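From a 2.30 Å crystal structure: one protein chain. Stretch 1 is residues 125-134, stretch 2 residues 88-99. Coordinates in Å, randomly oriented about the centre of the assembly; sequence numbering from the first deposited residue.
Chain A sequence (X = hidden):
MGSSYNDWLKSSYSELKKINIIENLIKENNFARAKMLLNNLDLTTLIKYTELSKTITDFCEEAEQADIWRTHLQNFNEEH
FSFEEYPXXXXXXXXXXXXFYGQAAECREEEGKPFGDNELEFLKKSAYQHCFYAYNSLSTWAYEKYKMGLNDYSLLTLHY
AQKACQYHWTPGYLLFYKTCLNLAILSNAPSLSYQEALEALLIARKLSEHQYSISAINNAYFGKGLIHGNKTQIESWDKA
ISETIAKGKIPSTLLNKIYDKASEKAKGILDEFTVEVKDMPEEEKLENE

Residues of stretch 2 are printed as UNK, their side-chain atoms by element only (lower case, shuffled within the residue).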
# COMPACT_ATOMS: atom_id res chain seq x y z
N LYS A 125 11.57 0.26 -2.34
CA LYS A 125 11.23 1.23 -3.37
C LYS A 125 9.73 1.23 -3.64
O LYS A 125 9.13 2.28 -3.89
CB LYS A 125 12.01 0.95 -4.65
CG LYS A 125 13.52 1.02 -4.48
CD LYS A 125 14.24 0.56 -5.74
CE LYS A 125 13.98 1.50 -6.90
NZ LYS A 125 14.48 2.87 -6.63
N SER A 126 9.11 0.05 -3.60
CA SER A 126 7.66 -0.03 -3.76
C SER A 126 6.95 0.60 -2.57
O SER A 126 5.94 1.29 -2.74
CB SER A 126 7.24 -1.49 -3.93
OG SER A 126 5.84 -1.60 -4.15
N ALA A 127 7.46 0.38 -1.36
CA ALA A 127 6.86 0.99 -0.18
C ALA A 127 7.09 2.50 -0.15
O ALA A 127 6.29 3.24 0.43
CB ALA A 127 7.42 0.35 1.09
N TYR A 128 8.18 2.97 -0.77
CA TYR A 128 8.40 4.41 -0.88
C TYR A 128 7.28 5.07 -1.69
O TYR A 128 6.94 6.23 -1.44
CB TYR A 128 9.76 4.68 -1.52
CG TYR A 128 10.13 6.15 -1.58
CD1 TYR A 128 10.78 6.76 -0.51
CD2 TYR A 128 9.85 6.92 -2.70
CE1 TYR A 128 11.12 8.10 -0.56
CE2 TYR A 128 10.20 8.25 -2.76
CZ TYR A 128 10.83 8.84 -1.68
OH TYR A 128 11.17 10.17 -1.73
N GLN A 129 6.71 4.35 -2.65
CA GLN A 129 5.52 4.78 -3.37
C GLN A 129 4.24 4.41 -2.64
O GLN A 129 3.15 4.58 -3.19
CB GLN A 129 5.52 4.19 -4.78
CG GLN A 129 6.76 4.54 -5.59
CD GLN A 129 6.83 6.01 -5.95
OE1 GLN A 129 5.81 6.66 -6.15
NE2 GLN A 129 8.05 6.54 -6.03
N HIS A 130 4.35 3.88 -1.41
CA HIS A 130 3.21 3.58 -0.55
C HIS A 130 2.31 2.51 -1.15
O HIS A 130 1.08 2.54 -1.00
CB HIS A 130 2.41 4.85 -0.23
CG HIS A 130 3.26 5.97 0.29
ND1 HIS A 130 3.97 5.87 1.47
CD2 HIS A 130 3.51 7.20 -0.20
CE1 HIS A 130 4.63 7.00 1.67
NE2 HIS A 130 4.36 7.83 0.68
N CYS A 131 2.92 1.53 -1.82
CA CYS A 131 2.16 0.42 -2.38
C CYS A 131 1.69 -0.51 -1.27
O CYS A 131 2.47 -0.89 -0.39
CB CYS A 131 3.02 -0.35 -3.39
SG CYS A 131 2.20 -1.78 -4.13
N PHE A 132 0.40 -0.86 -1.30
CA PHE A 132 -0.15 -1.73 -0.26
C PHE A 132 0.51 -3.10 -0.28
O PHE A 132 0.74 -3.70 0.78
CB PHE A 132 -1.67 -1.87 -0.43
CG PHE A 132 -2.29 -2.88 0.50
CD1 PHE A 132 -2.65 -2.53 1.79
CD2 PHE A 132 -2.50 -4.19 0.08
CE1 PHE A 132 -3.21 -3.45 2.64
CE2 PHE A 132 -3.06 -5.12 0.93
CZ PHE A 132 -3.42 -4.75 2.22
N TYR A 133 0.79 -3.63 -1.47
CA TYR A 133 1.44 -4.93 -1.57
C TYR A 133 2.79 -4.93 -0.88
O TYR A 133 3.17 -5.91 -0.23
CB TYR A 133 1.59 -5.33 -3.04
CG TYR A 133 0.32 -5.27 -3.86
CD1 TYR A 133 -0.88 -5.74 -3.35
CD2 TYR A 133 0.32 -4.72 -5.13
CE1 TYR A 133 -2.05 -5.68 -4.09
CE2 TYR A 133 -0.84 -4.66 -5.88
CZ TYR A 133 -2.02 -5.14 -5.36
OH TYR A 133 -3.17 -5.07 -6.11
N ALA A 134 3.53 -3.82 -1.01
CA ALA A 134 4.85 -3.73 -0.38
C ALA A 134 4.73 -3.65 1.14
O ALA A 134 5.44 -4.35 1.86
CB ALA A 134 5.61 -2.52 -0.92
N UNK A 88 -5.49 8.86 -1.09
CA UNK A 88 -4.63 10.02 -1.34
C UNK A 88 -3.46 9.77 -2.31
O UNK A 88 -2.74 10.71 -2.63
c UNK A 88 -4.05 9.04 0.74
c UNK A 88 -5.23 8.26 0.23
c UNK A 88 -4.09 10.35 0.05
N UNK A 89 -3.28 8.53 -2.77
CA UNK A 89 -2.17 8.22 -3.65
C UNK A 89 -2.45 8.71 -5.07
O UNK A 89 -3.58 8.65 -5.56
c UNK A 89 -0.09 6.95 -1.94
c UNK A 89 -1.90 6.72 -3.67
c UNK A 89 -1.28 6.12 -2.40
c UNK A 89 -0.87 4.67 -2.64
N UNK A 90 -1.40 9.20 -5.73
CA UNK A 90 -1.51 9.63 -7.12
C UNK A 90 -1.34 8.43 -8.05
O UNK A 90 -0.95 7.33 -7.64
c UNK A 90 -0.47 10.70 -7.43
c UNK A 90 -0.54 11.83 -6.41
o UNK A 90 0.85 10.13 -7.40
N UNK A 91 -1.64 8.66 -9.33
CA UNK A 91 -1.58 7.57 -10.30
C UNK A 91 -0.14 7.12 -10.54
O UNK A 91 0.10 5.94 -10.83
c UNK A 91 -2.41 6.78 -12.55
c UNK A 91 -1.55 9.13 -12.28
c UNK A 91 -2.29 7.97 -11.61
N UNK A 92 0.83 8.03 -10.41
CA UNK A 92 2.22 7.63 -10.59
C UNK A 92 2.70 6.79 -9.41
O UNK A 92 3.42 5.80 -9.60
o UNK A 92 3.28 9.55 -9.54
c UNK A 92 3.11 8.86 -10.76
N UNK A 93 2.30 7.16 -8.19
CA UNK A 93 2.61 6.34 -7.03
C UNK A 93 2.00 4.95 -7.16
O UNK A 93 2.60 3.95 -6.76
c UNK A 93 2.29 9.01 -4.21
n UNK A 93 3.17 9.41 -3.31
c UNK A 93 2.85 8.32 -5.44
o UNK A 93 1.08 9.17 -4.08
c UNK A 93 2.12 7.03 -5.76
N UNK A 94 0.79 4.88 -7.73
CA UNK A 94 0.15 3.58 -7.92
C UNK A 94 0.91 2.74 -8.94
O UNK A 94 1.14 1.55 -8.71
c UNK A 94 -2.11 2.51 -8.64
c UNK A 94 -2.18 1.62 -7.41
c UNK A 94 -3.50 2.86 -9.14
c UNK A 94 -1.30 3.78 -8.36
N UNK A 95 1.31 3.34 -10.06
CA UNK A 95 1.99 2.59 -11.11
C UNK A 95 3.39 2.20 -10.68
O UNK A 95 3.82 1.05 -10.86
c UNK A 95 2.01 3.41 -12.42
c UNK A 95 2.88 2.73 -13.46
c UNK A 95 0.60 3.59 -12.95
N UNK A 96 4.15 3.14 -10.11
CA UNK A 96 5.49 2.82 -9.63
C UNK A 96 5.44 1.77 -8.53
O UNK A 96 6.28 0.86 -8.50
c UNK A 96 7.33 7.46 -10.55
n UNK A 96 7.84 8.69 -9.89
c UNK A 96 6.19 4.08 -9.12
c UNK A 96 7.13 6.34 -9.55
c UNK A 96 6.50 5.12 -10.19
N UNK A 97 4.47 1.87 -7.63
CA UNK A 97 4.35 0.88 -6.57
C UNK A 97 4.06 -0.51 -7.09
O UNK A 97 4.62 -1.49 -6.60
N UNK A 98 3.19 -0.61 -8.10
CA UNK A 98 2.90 -1.90 -8.71
C UNK A 98 4.13 -2.43 -9.45
O UNK A 98 4.46 -3.62 -9.36
c UNK A 98 1.53 -3.06 -10.48
c UNK A 98 0.42 -1.52 -8.83
c UNK A 98 -0.77 -1.11 -9.69
c UNK A 98 1.68 -1.79 -9.64
N UNK A 99 4.82 -1.55 -10.17
CA UNK A 99 5.99 -1.98 -10.94
C UNK A 99 7.10 -2.49 -10.02
O UNK A 99 7.64 -3.59 -10.23
c UNK A 99 7.99 -1.87 -13.57
c UNK A 99 10.36 -1.62 -13.52
c UNK A 99 10.26 -0.86 -12.37
c UNK A 99 7.86 -1.11 -12.42
o UNK A 99 11.60 -1.86 -14.06
c UNK A 99 6.50 -0.84 -11.81
c UNK A 99 9.23 -2.12 -14.13
c UNK A 99 9.02 -0.61 -11.83
O HOH W 1 5.54 8.73 -7.80
O HOH W 2 1.50 2.92 -4.65
O HOH W 3 6.15 8.83 -2.94

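Position 88 has three side-chain carbons that close a ring onto the backbone N. It lies out of reach of stretch 1. It is Pro88, and the peptide bond before it is cis.

Position 89 carries four carbons, forked at the second. One branch end lies 3.3 Å from His130 O, and the other lies 3.7 Å from His130 CB. This is Leu89.

Position 90 has one carbon bearing one oxygen and one carbon, and touches nothing on stretch 1. It is Thr90, the N-cap of the helix that follows.

Position 91 has one carbon carrying two more. It is Val91, far from stretch 1.

Position 92 has one carbon, then one oxygen. That oxygen takes a hydrogen bond from water 1, which also donates to Gln129 OE1. The residue is Ser92.

Position 93 has three carbons, the third carrying one oxygen and one nitrogen. The nitrogen lies 3.8 Å from His130 CD2, at the ring edge, and donates to water 3, which in turn donates to Tyr128 O. This is Gln93. Its OE1 accepts a hydrogen bond from Thr90 N at 3.0 Å, so the side chain folds back over the start of its own helix.

Position 94 has four carbons, forked at the second, and its CA-to-CB bond points away. It is Leu94, without contact.

Position 95 has three carbons, branched at the first, and also points away. It is Val95.

Position 96 has four carbons in a row ending in nitrogen. Its CB lies 3.6 Å from Gln129 CG, and the nitrogen donates to water 1. It is Lys96.

Position 97 has no side-chain atoms, so it is Gly97. Gly97 CA is 4.4 Å from Ser126 CA. An ideal CB here would sit 2.8 Å from Cys131 CB, a clash.

Position 98 has four carbons, forked at the first, with one arm two carbons long. It is Ile98; its CG1 lies 4.5 Å from Tyr133 CE2, an apolar contact.

Position 99 has one carbon, then a six-carbon ring bearing one oxygen. It is Tyr99, and makes no contact.

The contact depends on close backbone approach at Gly97. There Ser126 OG donates a hydrogen bond to Gly97 O at 2.7 Å. Gln129 packs along the helix, with OE1 3.3 Å from Gln93 CA. Water 2 donates to both Gln93 O and Gln129 O. Leu89 against His130 extends the contact beyond the helix start.

Stretch 2 88-99: PLTVSQLVKGIY
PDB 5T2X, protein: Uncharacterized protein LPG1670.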